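PDB 4OR8: membrane-associated protein VP24 from Marburg virus - Musoke, Kenya, 1980, which probably acts as a minor matrix protein of the virion, interacts with the nucleoprotein and plays a role in nucleocapsid assembly and budding. Local coordinates for the interface of chains A and B. Coordinates in Å, arbitrary orientation; residue numbers count along the deposited sequence, not the author numbering. Chains: chain A/B, Membrane-associated protein VP24.

Contact 1: the interface of chains A and B. Residues chain A 89, 184-186, 188-189, 191; chain B 20, 22-26.
B:Asn23 holds its side chain at chi1 -92°, which turns the terminal amide into the loop 184-191 of the partner chain. A:Ser191 carries OG in the crowded position between backbone N and carbonyl carbon (chi1 58°), so its hydroxyl meets that amide. Both ends of the amide are used, which favours this orientation of the group. B:Asn23 OD1 accepts from the A:Ser191 hydroxyl OG at 2.7 Å, the donor standing above the carbonyl plane. B:Asn23 ND2 gives a hydrogen to the backbone O of A:Lys189, also at 2.7 Å and fairly straight; this acceptor lies close to the amide plane. A:Asn185 runs alongside B:Asn23, pointing the same way, with the amide planes 65° apart. Its backbone O receives the N-H of B:Leu24. On the apolar side, A:Leu89, with CG anti to its backbone N, crosses B:Leu24 at about a right angle, CD2 to CD2 3.6 Å. The backbone O of A:Leu89 sits at the in-plane edge of the B:Tyr22 ring, 3.4 Å from B:Tyr22 CD1. This loop-to-loop contact fixes the N-terminal segment of one copy on its neighbour within the crystallised dimer, which may or may not be the assembly used in the virion.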
# COMPACT_ATOMS: atom_id res chain seq x y z
N LEU A 89 -17.68 -12.49 -2.60
CA LEU A 89 -17.12 -12.12 -3.89
C LEU A 89 -16.01 -13.08 -4.28
O LEU A 89 -15.88 -13.48 -5.44
CB LEU A 89 -16.58 -10.69 -3.87
CG LEU A 89 -15.93 -10.20 -5.16
CD1 LEU A 89 -16.91 -10.27 -6.32
CD2 LEU A 89 -15.38 -8.78 -5.00
N VAL A 184 -10.87 -4.00 -7.67
CA VAL A 184 -12.21 -4.53 -7.92
C VAL A 184 -13.26 -3.44 -7.75
O VAL A 184 -13.32 -2.76 -6.73
CB VAL A 184 -12.54 -5.73 -7.00
CG1 VAL A 184 -11.84 -6.99 -7.51
CG2 VAL A 184 -12.15 -5.44 -5.56
N ASN A 185 -14.08 -3.27 -8.79
CA ASN A 185 -15.03 -2.17 -8.84
C ASN A 185 -16.35 -2.59 -9.47
O ASN A 185 -16.55 -3.76 -9.79
CB ASN A 185 -14.44 -1.01 -9.63
CG ASN A 185 -14.13 -1.39 -11.07
OD1 ASN A 185 -14.94 -1.15 -11.96
ND2 ASN A 185 -12.97 -1.99 -11.29
N ASP A 186 -17.24 -1.63 -9.67
CA ASP A 186 -18.51 -1.90 -10.33
C ASP A 186 -18.70 -1.02 -11.57
O ASP A 186 -19.81 -0.57 -11.86
CB ASP A 186 -19.69 -1.74 -9.36
CG ASP A 186 -19.63 -0.43 -8.57
OD1 ASP A 186 -19.13 0.58 -9.11
OD2 ASP A 186 -20.09 -0.42 -7.41
N GLY A 188 -17.06 -2.03 -14.58
CA GLY A 188 -16.64 -2.87 -15.68
C GLY A 188 -15.18 -2.68 -16.06
O GLY A 188 -14.76 -3.09 -17.14
N LYS A 189 -14.42 -2.05 -15.17
CA LYS A 189 -13.00 -1.83 -15.41
C LYS A 189 -12.19 -3.07 -15.08
O LYS A 189 -12.47 -3.74 -14.08
CB LYS A 189 -12.51 -0.64 -14.58
CG LYS A 189 -13.27 0.64 -14.83
CD LYS A 189 -12.70 1.77 -14.00
CE LYS A 189 -13.51 3.05 -14.15
NZ LYS A 189 -12.93 4.15 -13.33
N SER A 191 -9.87 -5.64 -13.59
CA SER A 191 -9.28 -5.74 -12.26
C SER A 191 -8.51 -7.04 -12.08
O SER A 191 -8.03 -7.34 -10.99
CB SER A 191 -10.37 -5.63 -11.19
OG SER A 191 -11.35 -6.64 -11.36
N THR B 20 -12.43 -8.84 -16.39
CA THR B 20 -13.12 -8.58 -15.13
C THR B 20 -13.79 -9.85 -14.62
O THR B 20 -14.78 -10.31 -15.19
CB THR B 20 -14.21 -7.50 -15.29
OG1 THR B 20 -15.28 -8.02 -16.10
CG2 THR B 20 -13.63 -6.26 -15.96
N TYR B 22 -13.79 -10.55 -10.83
CA TYR B 22 -14.25 -10.31 -9.47
C TYR B 22 -14.84 -8.92 -9.30
O TYR B 22 -14.99 -8.44 -8.17
CB TYR B 22 -13.11 -10.53 -8.48
CG TYR B 22 -12.65 -11.97 -8.39
CD1 TYR B 22 -13.40 -12.91 -7.68
CD2 TYR B 22 -11.48 -12.39 -9.00
CE1 TYR B 22 -12.99 -14.22 -7.59
CE2 TYR B 22 -11.06 -13.70 -8.91
CZ TYR B 22 -11.82 -14.62 -8.21
OH TYR B 22 -11.42 -15.93 -8.12
N ASN B 23 -15.18 -8.27 -10.41
CA ASN B 23 -15.81 -6.96 -10.34
C ASN B 23 -17.16 -7.00 -9.65
O ASN B 23 -17.89 -7.98 -9.73
CB ASN B 23 -15.93 -6.34 -11.74
CG ASN B 23 -14.74 -5.46 -12.09
OD1 ASN B 23 -13.73 -5.45 -11.38
ND2 ASN B 23 -14.85 -4.73 -13.19
N LEU B 24 -17.48 -5.91 -8.95
CA LEU B 24 -18.70 -5.82 -8.17
C LEU B 24 -19.92 -5.56 -9.05
O LEU B 24 -19.79 -5.00 -10.14
CB LEU B 24 -18.56 -4.71 -7.12
CG LEU B 24 -17.48 -4.94 -6.07
CD1 LEU B 24 -17.25 -3.69 -5.24
CD2 LEU B 24 -17.86 -6.12 -5.18
N PRO B 25 -21.11 -5.97 -8.58
CA PRO B 25 -22.35 -5.69 -9.31
C PRO B 25 -22.82 -4.26 -9.07
O PRO B 25 -22.76 -3.77 -7.95
CB PRO B 25 -23.34 -6.68 -8.69
CG PRO B 25 -22.84 -6.89 -7.30
CD PRO B 25 -21.34 -6.83 -7.40
N ALA B 26 -23.28 -3.60 -10.13
CA ALA B 26 -23.75 -2.22 -10.03
C ALA B 26 -25.01 -2.12 -9.18
O ALA B 26 -26.13 -2.08 -9.70
CB ALA B 26 -24.00 -1.64 -11.41

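Contact 2: the interface of chains A and B. Residues chain A 183, 206, 240, 244; chain B 183, 206, 240, 244.
Two glutamates face each other across the two-fold axis of the crystallised dimer, A:Glu240 crossing B:Glu240 at about a right angle with the carboxylate planes turned 29° apart. They form the centre of a charged cluster of glutamates and arginines, which may help to hold the two copies together if this pairing is biological. Each glutamate keeps CG anti to its backbone N and stays extended beyond it, so the acid tips, carried by the start of helix 240-244, meet across the axis. The surrounding arginines would be expected to offset their like charges. A:Arg244, bent at chi2 and chi3, crosses B:Glu240 at about a right angle and forms a salt bridge from A:Arg244 NH2 to B:Glu240 OE2 of 2.8 Å, but its N-H points elsewhere. On its own side, A:Arg244 NH2 hydrogen-bonds A:Glu240 OE2, meeting it from above the carboxylate plane. B:Arg244 takes a different course, bent at chi3, and reaches A:Glu240 tip to tip in a looser salt bridge, B:Arg244 NH2 to A:Glu240 OE2 3.5 Å. A:Arg206 and B:Arg206 approach extended from CG to NE, and each makes a salt bridge to the glutamate of its own chain. Arginines of the two chains also meet: B:Arg206 NH2 lies over one face of the A:Arg244 guanidinium, offset toward the rim, 3.4 Å from A:Arg244 CZ.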
# COMPACT_ATOMS: atom_id res chain seq x y z
N VAL A 183 -8.58 -1.54 -8.96
CA VAL A 183 -9.07 -2.35 -7.86
C VAL A 183 -10.45 -2.88 -8.26
O VAL A 183 -11.10 -2.30 -9.12
CB VAL A 183 -9.15 -1.52 -6.56
CG1 VAL A 183 -9.54 -2.38 -5.38
CG2 VAL A 183 -7.81 -0.85 -6.29
N ARG A 206 -6.32 -7.40 -8.41
CA ARG A 206 -5.90 -6.23 -7.64
C ARG A 206 -6.95 -5.80 -6.63
O ARG A 206 -8.03 -5.33 -6.99
CB ARG A 206 -5.54 -5.06 -8.56
CG ARG A 206 -5.08 -3.83 -7.78
CD ARG A 206 -4.53 -2.73 -8.68
NE ARG A 206 -3.93 -1.65 -7.90
CZ ARG A 206 -3.39 -0.55 -8.42
NH1 ARG A 206 -3.39 -0.37 -9.74
NH2 ARG A 206 -2.87 0.37 -7.63
N GLU A 240 1.18 -4.55 -1.96
CA GLU A 240 1.45 -3.58 -3.01
C GLU A 240 2.86 -2.98 -2.94
O GLU A 240 3.43 -2.61 -3.96
CB GLU A 240 0.40 -2.46 -2.96
CG GLU A 240 0.29 -1.67 -4.25
CD GLU A 240 -0.83 -0.64 -4.19
OE1 GLU A 240 -1.51 -0.55 -3.15
OE2 GLU A 240 -1.04 0.06 -5.21
N ARG A 244 5.56 -2.17 -5.87
CA ARG A 244 5.64 -0.73 -6.07
C ARG A 244 7.09 -0.28 -6.12
O ARG A 244 7.49 0.50 -6.99
CB ARG A 244 4.89 0.01 -4.96
CG ARG A 244 5.03 1.53 -5.01
CD ARG A 244 4.08 2.15 -6.02
NE ARG A 244 2.69 1.90 -5.67
CZ ARG A 244 1.65 2.36 -6.37
NH1 ARG A 244 1.84 3.09 -7.45
NH2 ARG A 244 0.42 2.07 -5.97
N VAL B 183 5.71 8.45 -5.50
CA VAL B 183 6.62 7.99 -4.47
C VAL B 183 7.93 8.76 -4.65
O VAL B 183 8.21 9.23 -5.76
CB VAL B 183 6.87 6.47 -4.59
CG1 VAL B 183 7.71 5.96 -3.44
CG2 VAL B 183 5.54 5.74 -4.61
N ARG B 206 4.49 10.43 0.08
CA ARG B 206 4.19 9.08 -0.39
C ARG B 206 5.45 8.22 -0.50
O ARG B 206 6.41 8.58 -1.19
CB ARG B 206 3.46 9.11 -1.73
CG ARG B 206 3.07 7.72 -2.21
CD ARG B 206 2.23 7.78 -3.47
NE ARG B 206 1.64 6.48 -3.76
CZ ARG B 206 0.73 6.25 -4.70
NH1 ARG B 206 0.31 7.25 -5.47
NH2 ARG B 206 0.25 5.03 -4.88
N GLU B 240 -1.26 2.39 2.42
CA GLU B 240 -1.96 2.79 1.20
C GLU B 240 -3.40 2.30 1.14
O GLU B 240 -4.30 3.03 0.72
CB GLU B 240 -1.18 2.27 -0.01
CG GLU B 240 -1.63 2.82 -1.34
CD GLU B 240 -0.70 2.41 -2.47
OE1 GLU B 240 0.42 1.94 -2.16
OE2 GLU B 240 -1.08 2.54 -3.65
N ARG B 244 -6.96 3.98 -0.07
CA ARG B 244 -7.36 3.51 -1.39
C ARG B 244 -8.79 2.99 -1.37
O ARG B 244 -9.51 3.07 -2.37
CB ARG B 244 -6.41 2.44 -1.90
CG ARG B 244 -6.70 1.99 -3.32
CD ARG B 244 -5.63 1.05 -3.83
NE ARG B 244 -4.33 1.71 -3.96
CZ ARG B 244 -4.02 2.55 -4.95
NH1 ARG B 244 -4.91 2.85 -5.88
NH2 ARG B 244 -2.81 3.09 -5.00

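Contact 3: the interface of chains A and B. Residues chain A 181, 190-194; chain B 16-20.
Intermolecular antiparallel beta pairing, three bridges long, joins strand 17-19 of one VP24 copy to strand 192-197 of the other in the crystallised dimer, matching A:Ser192 with B:Ser19, A:Ile193 with B:Leu18 and A:Glu194 with B:Glu17. B:Leu18 fills the apolar side of this pairing. B:Leu18 CB lies 4.0 Å from CB of A:Pro190. B:Leu18 CG, placed anti to the carbonyl carbon (chi1 -74°), meets CD1 of A:Ile193 at 3.6 Å. From there the branch divides: CD1 continues along the same isoleucine methyl, while B:Leu18 CD2 turns to the proline ring, 3.7 Å from CB of A:Pro190. A:Ile193 lies beside B:Leu18 and points the same way; its chi1 of -64° and chi2 of -58° bring CD1 against the leucine branch. A:Pro190 instead crosses the leucine obliquely. The main chain supplies the polar part of the contact. B:Ser19 N donates to A:Ser192 O in the carbonyl plane, over 3.1 Å and nearly straight at the hydrogen. B:Glu17 N donates to A:Glu194 O nearly along the C=O axis at 3.3 Å, and A:Glu194 N returns a weak bond to B:Glu17 O. B:Ser19 OG folds back onto B:Leu18 O in its own chain. The acids bring like charges near each other, A:Glu194 OE1 to B:Glu17 OE2 4.6 Å, which may cost some stability if both are ionised.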
# COMPACT_ATOMS: atom_id res chain seq x y z
N LEU A 181 -4.00 -2.09 -13.65
CA LEU A 181 -5.24 -2.72 -13.25
C LEU A 181 -5.93 -1.83 -12.24
O LEU A 181 -5.28 -1.19 -11.42
CB LEU A 181 -4.99 -4.09 -12.63
CG LEU A 181 -4.53 -5.24 -13.52
CD1 LEU A 181 -4.29 -6.47 -12.67
CD2 LEU A 181 -5.54 -5.53 -14.60
N PRO A 190 -11.20 -3.40 -15.92
CA PRO A 190 -10.36 -4.58 -15.72
C PRO A 190 -9.67 -4.57 -14.36
O PRO A 190 -8.97 -3.62 -14.03
CB PRO A 190 -9.32 -4.47 -16.84
CG PRO A 190 -9.99 -3.63 -17.89
CD PRO A 190 -10.82 -2.65 -17.13
N SER A 191 -9.87 -5.64 -13.59
CA SER A 191 -9.28 -5.74 -12.26
C SER A 191 -8.51 -7.04 -12.08
O SER A 191 -8.03 -7.34 -10.99
CB SER A 191 -10.37 -5.63 -11.19
OG SER A 191 -11.35 -6.64 -11.36
N SER A 192 -8.38 -7.81 -13.16
CA SER A 192 -7.68 -9.08 -13.08
C SER A 192 -6.89 -9.42 -14.34
O SER A 192 -7.27 -9.07 -15.45
CB SER A 192 -8.65 -10.21 -12.76
OG SER A 192 -8.93 -10.25 -11.37
N ILE A 193 -5.78 -10.12 -14.14
CA ILE A 193 -4.99 -10.67 -15.23
C ILE A 193 -5.05 -12.19 -15.16
O ILE A 193 -4.63 -12.80 -14.17
CB ILE A 193 -3.52 -10.22 -15.16
CG1 ILE A 193 -3.43 -8.71 -15.34
CG2 ILE A 193 -2.70 -10.91 -16.23
CD1 ILE A 193 -4.01 -8.24 -16.64
N GLU A 194 -5.59 -12.81 -16.21
CA GLU A 194 -5.69 -14.26 -16.25
C GLU A 194 -4.71 -14.85 -17.24
O GLU A 194 -4.42 -14.26 -18.27
CB GLU A 194 -7.11 -14.69 -16.62
CG GLU A 194 -8.17 -14.29 -15.60
CD GLU A 194 -9.49 -14.98 -15.85
OE1 GLU A 194 -9.50 -16.04 -16.51
OE2 GLU A 194 -10.53 -14.46 -15.39
N ALA B 16 -1.86 -14.24 -21.84
CA ALA B 16 -2.57 -13.56 -20.77
C ALA B 16 -3.30 -12.32 -21.28
O ALA B 16 -2.89 -11.70 -22.26
CB ALA B 16 -1.62 -13.19 -19.65
N GLU B 17 -4.40 -11.95 -20.61
CA GLU B 17 -5.18 -10.79 -21.01
C GLU B 17 -5.97 -10.19 -19.84
O GLU B 17 -6.25 -10.87 -18.85
CB GLU B 17 -6.15 -11.17 -22.14
CG GLU B 17 -7.43 -11.84 -21.68
CD GLU B 17 -7.19 -13.16 -20.98
OE1 GLU B 17 -6.14 -13.79 -21.23
OE2 GLU B 17 -8.05 -13.57 -20.17
N LEU B 18 -6.31 -8.91 -19.97
CA LEU B 18 -7.10 -8.22 -18.96
C LEU B 18 -8.55 -8.68 -19.03
O LEU B 18 -9.12 -8.79 -20.11
CB LEU B 18 -7.04 -6.71 -19.17
CG LEU B 18 -5.76 -5.95 -18.80
CD1 LEU B 18 -4.65 -6.17 -19.83
CD2 LEU B 18 -6.05 -4.47 -18.65
N SER B 19 -9.14 -8.95 -17.87
CA SER B 19 -10.54 -9.37 -17.81
C SER B 19 -11.13 -9.12 -16.43
O SER B 19 -10.42 -9.17 -15.42
CB SER B 19 -10.67 -10.85 -18.19
OG SER B 19 -10.29 -11.07 -19.54
N THR B 20 -12.43 -8.84 -16.39
CA THR B 20 -13.12 -8.58 -15.13
C THR B 20 -13.79 -9.85 -14.62
O THR B 20 -14.78 -10.31 -15.19
CB THR B 20 -14.21 -7.50 -15.29
OG1 THR B 20 -15.28 -8.02 -16.10
CG2 THR B 20 -13.63 -6.26 -15.96

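Contact 4: the interface of chains A and B. Residues chain A 70, 83, 86, 89-90, 184, 207-209, 212; chain B 241, 244-245, 253-255.
A two-fold symmetric interface of the crystallised dimer is formed here by segment 253-255, the last modelled stretch of one copy, packing into a largely apolar groove of the other and tying the two chains together; this pairing may not be the one used in the virion. B:Pro254 lays CG over one face of the A:Trp83 six-membered ring, 3.9 Å from its centroid, toward the rim. A:Leu70 CD1 covers the opposite face. B:Leu255, with CG anti to its backbone N (chi1 -172°), crosses A:Thr86 at about a right angle, B:Leu255 CB to A:Thr86 CG2 3.6 Å, and sends CD2 on to A:Phe90 CE1. B:Gln253 bends at chi2 so that its amide carbon CD meets the in-plane edge of the A:Phe90 ring. B:Gln253 OE1 accepts a weak bond from A:Thr86 OG1, while B:Gln253 NE2 comes 3.3 Å from A:Val184 CG2. A:Asn208 N donates to B:Leu255 O at 3.0 Å, in the carbonyl plane and on a lone pair. Beside A:Asn208, A:Met209 CG touches B:Ala241 CB at 3.8 Å. The groove is walled by helices 68-76 and 84-89, the 3-10 helix 81-83, the loop holding A:Val184 and the turn joining strands 200-207 and 210-217; helix 240-244 of the partner borders A:Asn208.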
# COMPACT_ATOMS: atom_id res chain seq x y z
N LEU A 70 -5.21 -11.66 8.02
CA LEU A 70 -6.55 -11.33 7.55
C LEU A 70 -7.09 -12.41 6.61
O LEU A 70 -8.25 -12.79 6.70
CB LEU A 70 -6.57 -9.97 6.86
CG LEU A 70 -7.96 -9.48 6.44
CD1 LEU A 70 -8.82 -9.22 7.66
CD2 LEU A 70 -7.86 -8.24 5.56
N TRP A 83 -17.18 -8.20 6.48
CA TRP A 83 -16.30 -8.86 5.51
C TRP A 83 -17.03 -9.94 4.71
O TRP A 83 -16.42 -10.61 3.89
CB TRP A 83 -15.10 -9.48 6.22
CG TRP A 83 -14.15 -8.47 6.81
CD1 TRP A 83 -14.13 -8.02 8.10
CD2 TRP A 83 -13.08 -7.81 6.13
NE1 TRP A 83 -13.11 -7.11 8.26
CE2 TRP A 83 -12.46 -6.96 7.07
CE3 TRP A 83 -12.60 -7.84 4.82
CZ2 TRP A 83 -11.37 -6.16 6.74
CZ3 TRP A 83 -11.52 -7.04 4.49
CH2 TRP A 83 -10.91 -6.21 5.45
N THR A 86 -17.02 -9.75 1.03
CA THR A 86 -15.68 -10.03 0.53
C THR A 86 -15.51 -11.55 0.43
O THR A 86 -14.97 -12.06 -0.55
CB THR A 86 -14.59 -9.43 1.44
OG1 THR A 86 -14.75 -8.01 1.51
CG2 THR A 86 -13.21 -9.75 0.90
N LEU A 89 -17.68 -12.49 -2.60
CA LEU A 89 -17.12 -12.12 -3.89
C LEU A 89 -16.01 -13.08 -4.28
O LEU A 89 -15.88 -13.48 -5.44
CB LEU A 89 -16.58 -10.69 -3.87
CG LEU A 89 -15.93 -10.20 -5.16
CD1 LEU A 89 -16.91 -10.27 -6.32
CD2 LEU A 89 -15.38 -8.78 -5.00
N PHE A 90 -15.21 -13.47 -3.29
CA PHE A 90 -14.15 -14.45 -3.50
C PHE A 90 -14.53 -15.77 -2.84
O PHE A 90 -13.73 -16.37 -2.12
CB PHE A 90 -12.83 -13.94 -2.92
CG PHE A 90 -12.36 -12.66 -3.53
CD1 PHE A 90 -12.67 -11.44 -2.95
CD2 PHE A 90 -11.62 -12.67 -4.70
CE1 PHE A 90 -12.24 -10.25 -3.52
CE2 PHE A 90 -11.19 -11.49 -5.28
CZ PHE A 90 -11.50 -10.28 -4.69
N VAL A 184 -10.87 -4.00 -7.67
CA VAL A 184 -12.21 -4.53 -7.92
C VAL A 184 -13.26 -3.44 -7.75
O VAL A 184 -13.32 -2.76 -6.73
CB VAL A 184 -12.54 -5.73 -7.00
CG1 VAL A 184 -11.84 -6.99 -7.51
CG2 VAL A 184 -12.15 -5.44 -5.56
N VAL A 207 -6.62 -5.94 -5.35
CA VAL A 207 -7.47 -5.46 -4.28
C VAL A 207 -6.83 -4.23 -3.64
O VAL A 207 -5.75 -3.81 -4.05
CB VAL A 207 -7.72 -6.54 -3.22
CG1 VAL A 207 -8.54 -7.67 -3.81
CG2 VAL A 207 -6.39 -7.06 -2.69
N ASN A 208 -7.49 -3.66 -2.64
CA ASN A 208 -6.97 -2.48 -1.96
C ASN A 208 -5.62 -2.73 -1.30
O ASN A 208 -4.77 -1.84 -1.25
CB ASN A 208 -7.96 -1.98 -0.91
CG ASN A 208 -9.17 -1.32 -1.54
OD1 ASN A 208 -9.08 -0.66 -2.57
ND2 ASN A 208 -10.33 -1.49 -0.90
N MET A 209 -5.42 -3.94 -0.79
CA MET A 209 -4.22 -4.27 -0.03
C MET A 209 -3.08 -4.79 -0.90
O MET A 209 -1.95 -4.93 -0.43
CB MET A 209 -4.55 -5.27 1.08
CG MET A 209 -5.55 -4.73 2.08
SD MET A 209 -5.84 -5.84 3.47
CE MET A 209 -6.95 -4.83 4.45
N LEU A 212 -4.09 -10.27 -5.34
CA LEU A 212 -4.50 -11.62 -4.99
C LEU A 212 -4.04 -12.58 -6.08
O LEU A 212 -4.46 -12.47 -7.23
CB LEU A 212 -6.02 -11.68 -4.83
CG LEU A 212 -6.54 -12.46 -3.62
CD1 LEU A 212 -5.81 -12.07 -2.35
CD2 LEU A 212 -8.03 -12.23 -3.47
N ALA B 241 -3.63 1.06 1.57
CA ALA B 241 -4.95 0.44 1.52
C ALA B 241 -6.00 1.20 2.34
O ALA B 241 -7.18 1.23 1.99
CB ALA B 241 -4.87 -1.00 1.97
N ARG B 244 -6.96 3.98 -0.07
CA ARG B 244 -7.36 3.51 -1.39
C ARG B 244 -8.79 2.99 -1.37
O ARG B 244 -9.51 3.07 -2.37
CB ARG B 244 -6.41 2.44 -1.90
CG ARG B 244 -6.70 1.99 -3.32
CD ARG B 244 -5.63 1.05 -3.83
NE ARG B 244 -4.33 1.71 -3.96
CZ ARG B 244 -4.02 2.55 -4.95
NH1 ARG B 244 -4.91 2.85 -5.88
NH2 ARG B 244 -2.81 3.09 -5.00
N GLU B 245 -9.20 2.46 -0.23
CA GLU B 245 -10.57 2.00 -0.03
C GLU B 245 -11.57 3.14 -0.19
O GLU B 245 -12.73 2.91 -0.54
CB GLU B 245 -10.69 1.36 1.36
CG GLU B 245 -12.07 0.81 1.69
CD GLU B 245 -12.11 0.11 3.03
OE1 GLU B 245 -11.03 -0.13 3.60
OE2 GLU B 245 -13.22 -0.19 3.51
N GLN B 253 -15.18 -2.69 -1.75
CA GLN B 253 -14.92 -3.68 -0.71
C GLN B 253 -13.69 -3.31 0.12
O GLN B 253 -12.74 -2.71 -0.40
CB GLN B 253 -14.74 -5.07 -1.32
CG GLN B 253 -13.47 -5.21 -2.13
CD GLN B 253 -12.91 -6.61 -2.08
OE1 GLN B 253 -13.55 -7.53 -1.57
NE2 GLN B 253 -11.70 -6.79 -2.59
N PRO B 254 -13.69 -3.68 1.41
CA PRO B 254 -12.59 -3.36 2.32
C PRO B 254 -11.29 -4.11 2.01
O PRO B 254 -10.23 -3.68 2.46
CB PRO B 254 -13.12 -3.80 3.69
CG PRO B 254 -14.15 -4.82 3.38
CD PRO B 254 -14.80 -4.34 2.12
N LEU B 255 -11.37 -5.20 1.27
CA LEU B 255 -10.17 -5.97 0.96
C LEU B 255 -9.32 -5.26 -0.08
O LEU B 255 -9.83 -4.65 -1.03
CB LEU B 255 -10.54 -7.37 0.46
CG LEU B 255 -9.35 -8.32 0.29
CD1 LEU B 255 -8.77 -8.66 1.65
CD2 LEU B 255 -9.75 -9.58 -0.47

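Contact 1 lies about 11 Å from both contact 3 and contact 4, measured between centres of C-alpha atoms, and contact 4 about 12 Å from contact 2; contacts 1 and 2, like 2 and 3, are about 18 Å apart. Contacts 1 and 3 share A:Ser191 and B:Thr20, so the N-terminal segment runs continuously through both. A:Leu89 and A:Val184 link contact 1 to contact 4, letting one surface receive both the N-terminal stretch and the last modelled residues of the partner. B:Arg244 joins contact 4 to contact 2. By two-fold symmetry each copy lays its end segments on the other in the crystallised dimer, possibly not the virion's pairing.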